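Local coordinates for DNA replication and repair protein RecF (Caldanaerobacter subterraneus subsp. tengcongensis, PDB 5Z69) that binds ATP, probably binds single-stranded DNA and probably acts in DNA replication, DNA repair and the SOS response, at residues S44-L47 with E48-L52; L319-D322 with D323-S326; K338-G342 with F343-I347. All coordinates share one frame; numbering follows the deposited sequence.

Contact 1: S44-L47 with E48-L52. With AGS (phosphothiophosphoric acid-adenylate ester), chain C.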
# COMPACT_ATOMS: atom_id res chain seq x y z
N SER A 44 21.31 21.37 20.55
CA SER A 44 20.89 20.76 19.30
C SER A 44 21.40 21.58 18.12
O SER A 44 21.66 21.04 17.04
CB SER A 44 19.37 20.60 19.23
OG SER A 44 18.76 21.88 19.25
N ASN A 45 21.52 22.90 18.32
CA ASN A 45 22.12 23.74 17.29
C ASN A 45 23.55 23.26 16.93
O ASN A 45 23.94 23.25 15.78
CB ASN A 45 22.15 25.20 17.75
CG ASN A 45 20.75 25.79 17.93
OD1 ASN A 45 19.77 25.24 17.47
ND2 ASN A 45 20.67 26.92 18.63
N LEU A 46 24.32 22.84 17.93
CA LEU A 46 25.70 22.42 17.65
C LEU A 46 25.70 21.10 16.87
O LEU A 46 26.49 20.93 15.92
CB LEU A 46 26.50 22.30 18.94
CG LEU A 46 27.88 21.65 18.81
CD1 LEU A 46 28.81 22.45 17.89
CD2 LEU A 46 28.51 21.50 20.19
N LEU A 47 24.83 20.17 17.27
CA LEU A 47 24.66 18.93 16.50
C LEU A 47 24.19 19.22 15.08
O LEU A 47 24.65 18.58 14.12
CB LEU A 47 23.67 18.00 17.20
CG LEU A 47 24.30 16.85 18.02
CD1 LEU A 47 25.43 17.37 18.87
CD2 LEU A 47 23.29 16.16 18.88
N GLU A 48 23.30 20.19 14.95
CA GLU A 48 22.83 20.60 13.64
C GLU A 48 24.00 21.14 12.80
O GLU A 48 24.08 20.88 11.61
CB GLU A 48 21.73 21.66 13.76
CG GLU A 48 21.12 22.14 12.44
CD GLU A 48 19.98 23.16 12.67
OE1 GLU A 48 18.86 22.96 12.14
OE2 GLU A 48 20.21 24.15 13.39
N ALA A 49 24.90 21.88 13.43
CA ALA A 49 26.08 22.39 12.73
C ALA A 49 26.99 21.24 12.31
O ALA A 49 27.53 21.23 11.20
CB ALA A 49 26.83 23.39 13.60
N ILE A 50 27.17 20.26 13.18
CA ILE A 50 28.00 19.11 12.84
C ILE A 50 27.37 18.27 11.72
O ILE A 50 28.05 17.91 10.77
CB ILE A 50 28.27 18.23 14.06
CG1 ILE A 50 29.04 19.05 15.08
CG2 ILE A 50 29.05 16.98 13.65
CD1 ILE A 50 28.98 18.51 16.49
N ARG A 51 26.07 18.00 11.82
CA ARG A 51 25.37 17.21 10.81
C ARG A 51 25.30 17.91 9.45
O ARG A 51 25.24 17.26 8.40
CB ARG A 51 23.96 16.89 11.32
CG ARG A 51 23.09 16.09 10.35
CD ARG A 51 23.60 14.69 10.10
NE ARG A 51 22.60 13.91 9.36
CZ ARG A 51 22.82 12.75 8.74
NH1 ARG A 51 24.02 12.18 8.77
NH2 ARG A 51 21.81 12.16 8.09
N LEU A 52 25.32 19.24 9.47
CA LEU A 52 25.38 20.04 8.25
C LEU A 52 26.58 19.68 7.35
O LEU A 52 26.48 19.69 6.11
CB LEU A 52 25.44 21.53 8.62
CG LEU A 52 25.66 22.55 7.48
CD1 LEU A 52 24.32 22.78 6.77
CD2 LEU A 52 26.25 23.87 8.02
PG AGS C . 17.93 20.21 22.50
S1G AGS C . 19.18 18.80 23.01
O2G AGS C . 16.89 20.42 23.65
O3G AGS C . 17.17 19.69 21.24
PB AGS C . 18.63 22.89 23.06
O1B AGS C . 19.94 23.25 23.67
O2B AGS C . 17.55 22.66 24.14
O3B AGS C . 18.71 21.55 22.17
PA AGS C . 18.69 24.54 20.78
O1A AGS C . 20.12 23.99 20.65
O2A AGS C . 17.67 24.11 19.77
O3A AGS C . 18.12 24.14 22.22
O5' AGS C . 18.72 26.09 20.86
C5' AGS C . 17.80 26.83 20.12
C4' AGS C . 17.82 28.19 20.75
O4' AGS C . 18.45 29.12 19.85
C3' AGS C . 16.43 28.75 21.04
O3' AGS C . 16.45 29.53 22.23
C2' AGS C . 16.11 29.53 19.77
O2' AGS C . 15.23 30.63 20.00
C1' AGS C . 17.50 30.04 19.36
N9 AGS C . 17.68 30.17 17.92
C8 AGS C . 17.19 29.35 16.93
N7 AGS C . 17.49 29.73 15.72
C5 AGS C . 18.23 30.89 15.91
C6 AGS C . 18.84 31.79 15.02
N6 AGS C . 18.81 31.65 13.69
N1 AGS C . 19.48 32.86 15.54
C2 AGS C . 19.51 33.01 16.87
N3 AGS C . 18.97 32.23 17.81
C4 AGS C . 18.35 31.18 17.26
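Ser44 and Asn45 use both their backbone N-H and their backbone carbonyl: their N-H groups converge on O1A of the bound ATP analogue, while their carbonyls receive the amides of Glu48 and Ala49 one helical turn on. This is the P-loop (Walker A) design, in which the opening turn of a helix receives the phosphates. Asn45 N reaches O1A over 2.9 Å in a fairly straight bond (165°), whereas the bond from Ser44 N to O1A is bent and weak; Ser44 N also donates to O3B at 3.1 Å. Backward along the helix, Glu48 N lies 2.8 Å from Ser44 O. Asn45 CG stands beside its own backbone N (chi1 -64°), which carries the amide toward the nucleotide; ND2 binds Asn20 and makes a weak bond to O4'. On the same flank Asn45 OD1 and Glu48 OE2 come to 4.2 Å, two acceptors that share Arg60 NH1. Glu48 is further held by Arg19 and Ser58, so the charge of its buried carboxylate is probably well compensated. The apolar flank, covered by strands 9-16, 32-36 and 345-349, closes with Leu46 and Ile50 crossing at a slant, Leu46 CG 4.1 Å from Ile50 CD1.

Contact 2: L319-D322 with D323-S326. With AGS (phosphothiophosphoric acid-adenylate ester), chain C.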
# COMPACT_ATOMS: atom_id res chain seq x y z
N LEU A 319 29.03 9.40 15.48
CA LEU A 319 27.67 9.21 15.98
C LEU A 319 27.18 10.49 16.67
O LEU A 319 27.87 11.06 17.52
CB LEU A 319 27.63 7.99 16.92
CG LEU A 319 27.42 6.61 16.28
CD1 LEU A 319 28.06 6.46 14.93
CD2 LEU A 319 27.87 5.48 17.21
N LEU A 320 25.98 10.95 16.29
CA LEU A 320 25.34 12.09 16.93
C LEU A 320 24.06 11.68 17.70
O LEU A 320 23.10 11.17 17.09
CB LEU A 320 25.03 13.16 15.87
CG LEU A 320 26.24 13.55 15.00
CD1 LEU A 320 25.77 14.51 13.94
CD2 LEU A 320 27.33 14.12 15.83
N LEU A 321 24.06 11.90 19.01
CA LEU A 321 22.95 11.46 19.85
C LEU A 321 22.27 12.66 20.47
O LEU A 321 22.77 13.25 21.43
CB LEU A 321 23.44 10.49 20.93
CG LEU A 321 23.61 9.03 20.50
CD1 LEU A 321 24.71 8.91 19.46
CD2 LEU A 321 23.92 8.12 21.69
N ASP A 322 21.14 13.06 19.90
CA ASP A 322 20.49 14.28 20.34
C ASP A 322 19.35 13.98 21.28
O ASP A 322 18.32 13.50 20.84
CB ASP A 322 19.97 15.09 19.16
CG ASP A 322 19.57 16.50 19.56
OD1 ASP A 322 20.02 16.99 20.61
OD2 ASP A 322 18.80 17.14 18.80
N ASP A 323 19.53 14.29 22.56
CA ASP A 323 18.45 14.21 23.53
C ASP A 323 17.82 12.82 23.54
O ASP A 323 16.61 12.68 23.51
CB ASP A 323 17.40 15.30 23.25
CG ASP A 323 16.33 15.38 24.32
OD1 ASP A 323 16.61 15.00 25.48
OD2 ASP A 323 15.20 15.81 24.00
N VAL A 324 18.67 11.80 23.56
CA VAL A 324 18.18 10.43 23.51
C VAL A 324 18.80 9.63 24.66
O VAL A 324 18.57 8.43 24.81
CB VAL A 324 18.49 9.78 22.12
CG1 VAL A 324 19.98 9.51 21.94
CG2 VAL A 324 17.66 8.53 21.89
N MET A 325 19.55 10.32 25.51
CA MET A 325 20.23 9.66 26.61
C MET A 325 19.58 9.99 27.96
O MET A 325 20.09 9.60 29.00
CB MET A 325 21.71 10.04 26.64
CG MET A 325 22.66 8.85 26.77
SD MET A 325 22.40 7.63 25.46
CE MET A 325 23.68 6.44 25.88
N SER A 326 18.47 10.71 27.94
CA SER A 326 17.69 10.93 29.15
C SER A 326 16.90 9.65 29.44
O SER A 326 17.05 8.66 28.73
CB SER A 326 16.78 12.14 28.99
OG SER A 326 16.38 12.31 27.63
PG AGS C . 17.93 20.21 22.50
S1G AGS C . 19.18 18.80 23.01
O2G AGS C . 16.89 20.42 23.65
O3G AGS C . 17.17 19.69 21.24
PB AGS C . 18.63 22.89 23.06
O1B AGS C . 19.94 23.25 23.67
O2B AGS C . 17.55 22.66 24.14
O3B AGS C . 18.71 21.55 22.17
PA AGS C . 18.69 24.54 20.78
O1A AGS C . 20.12 23.99 20.65
O2A AGS C . 17.67 24.11 19.77
O3A AGS C . 18.12 24.14 22.22
O5' AGS C . 18.72 26.09 20.86
C5' AGS C . 17.80 26.83 20.12
C4' AGS C . 17.82 28.19 20.75
O4' AGS C . 18.45 29.12 19.85
C3' AGS C . 16.43 28.75 21.04
O3' AGS C . 16.45 29.53 22.23
C2' AGS C . 16.11 29.53 19.77
O2' AGS C . 15.23 30.63 20.00
C1' AGS C . 17.50 30.04 19.36
N9 AGS C . 17.68 30.17 17.92
C8 AGS C . 17.19 29.35 16.93
N7 AGS C . 17.49 29.73 15.72
C5 AGS C . 18.23 30.89 15.91
C6 AGS C . 18.84 31.79 15.02
N6 AGS C . 18.81 31.65 13.69
N1 AGS C . 19.48 32.86 15.54
C2 AGS C . 19.51 33.01 16.87
N3 AGS C . 18.97 32.23 17.81
C4 AGS C . 18.35 31.18 17.26
O HOH W 1 21.51 12.09 23.97
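Leu321 packs closely on Val324 where the chain leaves its strand and bends. Leu321 CB lies 3.7 Å from Val324 CG1, a methyl set between its own backbone N and carbonyl carbon (chi1 71°) and thereby turned to the leucine. Beside it the Met325 chain is bent about its CB-CG bond, and its SD meets Leu321 CD2 at 4.1 Å. No direct hydrogen bond spans the bend; instead a water donates to Leu321 O at 3.1 Å and accepts from Val324 N at 2.9 Å. The other side is looser: Asp323, whose backbone takes a left-handed helical conformation, is partly exposed, and Ser326 is poorly ordered. Asp322, which is buried, faces the nucleotide, with OD1 hydrogen-bonded to Thr348 and 3.1 Å from the thiophosphate sulfur S1G. An alanine here would remove that carboxylate, probably leaving the Thr348 hydroxyl without one of its partners and opening a gap between the strand end and the gamma-thiophosphate. Thr348 OG1 also accepts the N-H of Asp323, tying the turn to the neighbouring strand. A hydrophobic strand ending in acidic residues beside the terminal phosphate is consistent with the Walker B motif of P-loop ATPases.

Contact 3: K338-G342 with F343-I347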
# COMPACT_ATOMS: atom_id res chain seq x y z
N LYS A 338 27.97 1.25 25.59
CA LYS A 338 29.08 0.34 25.35
C LYS A 338 29.12 0.03 23.87
O LYS A 338 30.18 -0.24 23.31
CB LYS A 338 28.94 -0.94 26.19
CG LYS A 338 30.26 -1.66 26.47
N LYS A 339 27.96 0.06 23.25
CA LYS A 339 27.87 0.01 21.79
C LYS A 339 28.59 1.21 21.12
O LYS A 339 28.97 1.12 19.96
CB LYS A 339 26.40 -0.03 21.37
CG LYS A 339 26.14 0.19 19.87
CD LYS A 339 26.79 -0.89 19.02
CE LYS A 339 26.54 -0.67 17.54
NZ LYS A 339 26.55 -1.97 16.79
N LEU A 340 28.77 2.31 21.86
CA LEU A 340 29.43 3.51 21.30
C LEU A 340 30.96 3.39 21.28
O LEU A 340 31.68 4.34 20.90
CB LEU A 340 29.02 4.74 22.11
CG LEU A 340 27.52 5.06 22.07
CD1 LEU A 340 27.16 6.10 23.10
CD2 LEU A 340 27.14 5.52 20.69
N GLU A 341 31.45 2.22 21.67
CA GLU A 341 32.85 2.03 22.03
C GLU A 341 33.86 2.57 21.04
O GLU A 341 34.56 3.53 21.33
CB GLU A 341 33.13 0.54 22.26
CG GLU A 341 33.24 0.18 23.73
CD GLU A 341 33.75 -1.23 23.96
OE1 GLU A 341 34.43 -1.45 24.99
OE2 GLU A 341 33.48 -2.13 23.13
N GLY A 342 33.94 1.97 19.86
CA GLY A 342 34.99 2.41 18.94
C GLY A 342 34.64 3.62 18.07
O GLY A 342 35.34 3.91 17.10
N PHE A 343 33.57 4.34 18.41
CA PHE A 343 33.16 5.54 17.66
C PHE A 343 33.55 6.85 18.34
O PHE A 343 33.62 6.92 19.56
CB PHE A 343 31.63 5.58 17.46
CG PHE A 343 31.06 4.41 16.72
CD1 PHE A 343 30.78 4.50 15.36
CD2 PHE A 343 30.75 3.23 17.39
CE1 PHE A 343 30.25 3.44 14.68
CE2 PHE A 343 30.22 2.16 16.72
CZ PHE A 343 29.96 2.25 15.36
N GLN A 344 33.77 7.90 17.56
CA GLN A 344 33.63 9.23 18.15
C GLN A 344 32.12 9.50 18.22
O GLN A 344 31.40 9.26 17.25
CB GLN A 344 34.33 10.32 17.34
CG GLN A 344 34.24 11.69 17.99
CD GLN A 344 34.78 12.81 17.11
OE1 GLN A 344 34.50 12.85 15.91
NE2 GLN A 344 35.54 13.72 17.70
N SER A 345 31.62 9.95 19.38
CA SER A 345 30.20 10.28 19.49
C SER A 345 30.01 11.65 20.12
O SER A 345 30.87 12.14 20.83
CB SER A 345 29.44 9.22 20.32
OG SER A 345 30.02 9.07 21.60
N PHE A 346 28.87 12.26 19.80
CA PHE A 346 28.48 13.53 20.37
C PHE A 346 27.15 13.30 21.03
O PHE A 346 26.18 12.96 20.37
CB PHE A 346 28.42 14.63 19.29
CG PHE A 346 29.78 14.99 18.74
CD1 PHE A 346 30.49 16.07 19.25
CD2 PHE A 346 30.37 14.23 17.73
CE1 PHE A 346 31.76 16.39 18.77
CE2 PHE A 346 31.65 14.53 17.24
CZ PHE A 346 32.35 15.61 17.76
N ILE A 347 27.12 13.46 22.35
CA ILE A 347 25.91 13.17 23.11
C ILE A 347 25.41 14.41 23.85
O ILE A 347 26.16 15.03 24.62
CB ILE A 347 26.14 12.02 24.13
CG1 ILE A 347 26.55 10.74 23.40
CG2 ILE A 347 24.86 11.76 24.92
CD1 ILE A 347 26.87 9.58 24.35
O HOH W 2 31.83 7.11 21.40
O HOH W 3 36.44 5.69 20.69
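A type I beta turn, Leu340 to Phe343, takes the chain from the short helix 336-339 into strand 345-349, and Phe343 N closes it on Leu340 O over 3.1 Å. The bond is reasonably straight at hydrogen (155°), yet the donor stands well above the carbonyl plane, 46° out of it, instead of on a lone pair. Because Phe343 CG is anti to its carbonyl carbon (chi1 -60°), the ring swings back beside the turn. Leu340 O and Glu341 N lie at its edge, near its plane, and Phe343 CE2 approaches Lys339 O obliquely at 3.6 Å. Lys316 adds a cation-pi contact to the ring, and Leu319 packs on it. The turn thus completes the return limb of a beta-alpha-beta crossover: strand 318-321 leads through helices 331-334 and 336-339 to strand 345-349, its parallel neighbour in the mixed sheet of the ATPase core. Leu340, buried, spans the corner. Its CD1 meets Ile347 CD1 tip to tip at 3.7 Å, so the first residue of the turn rests on the strand at Ile347. Two waters bridge backbone carbonyls across the turn. One molecule lies 2.8 Å from Leu340 O and 2.6 Å from Phe343 O, and is also 2.7 Å from Ser345 OG; with more acceptors around it than it has protons, its bonds are probably shared among them. A second water donates to Glu341 O at 2.9 Å and, at longer range, to Phe343 O. Phe343 O thus takes a hydrogen bond from each water, the first of them shared. Beyond it, Gln344 fixes its side-chain amide on Leu10 N and Cys29 O.

In the fold
From the N terminus, contact 1 comes first, at the start of helix 43-55; contact 2 follows where strand 318-321 ends, and contact 3 where the crossover returns into strand 345-349. The three lie in series: none nests or crosses, and each joins residues close along the chain, contact 3 closing a beta turn. Through space they adjoin. Leu47 CD2 of contact 1 packs on Asp322 CB of contact 2 at 3.5 Å, and both contacts touch the nucleotide. Contacts 2 and 3 share a sheet, Leu321 N probably bonding Phe346 O. Phe346 also meets Leu47 and Ile50, so the P-loop helix lies against the strands carrying the other two contacts.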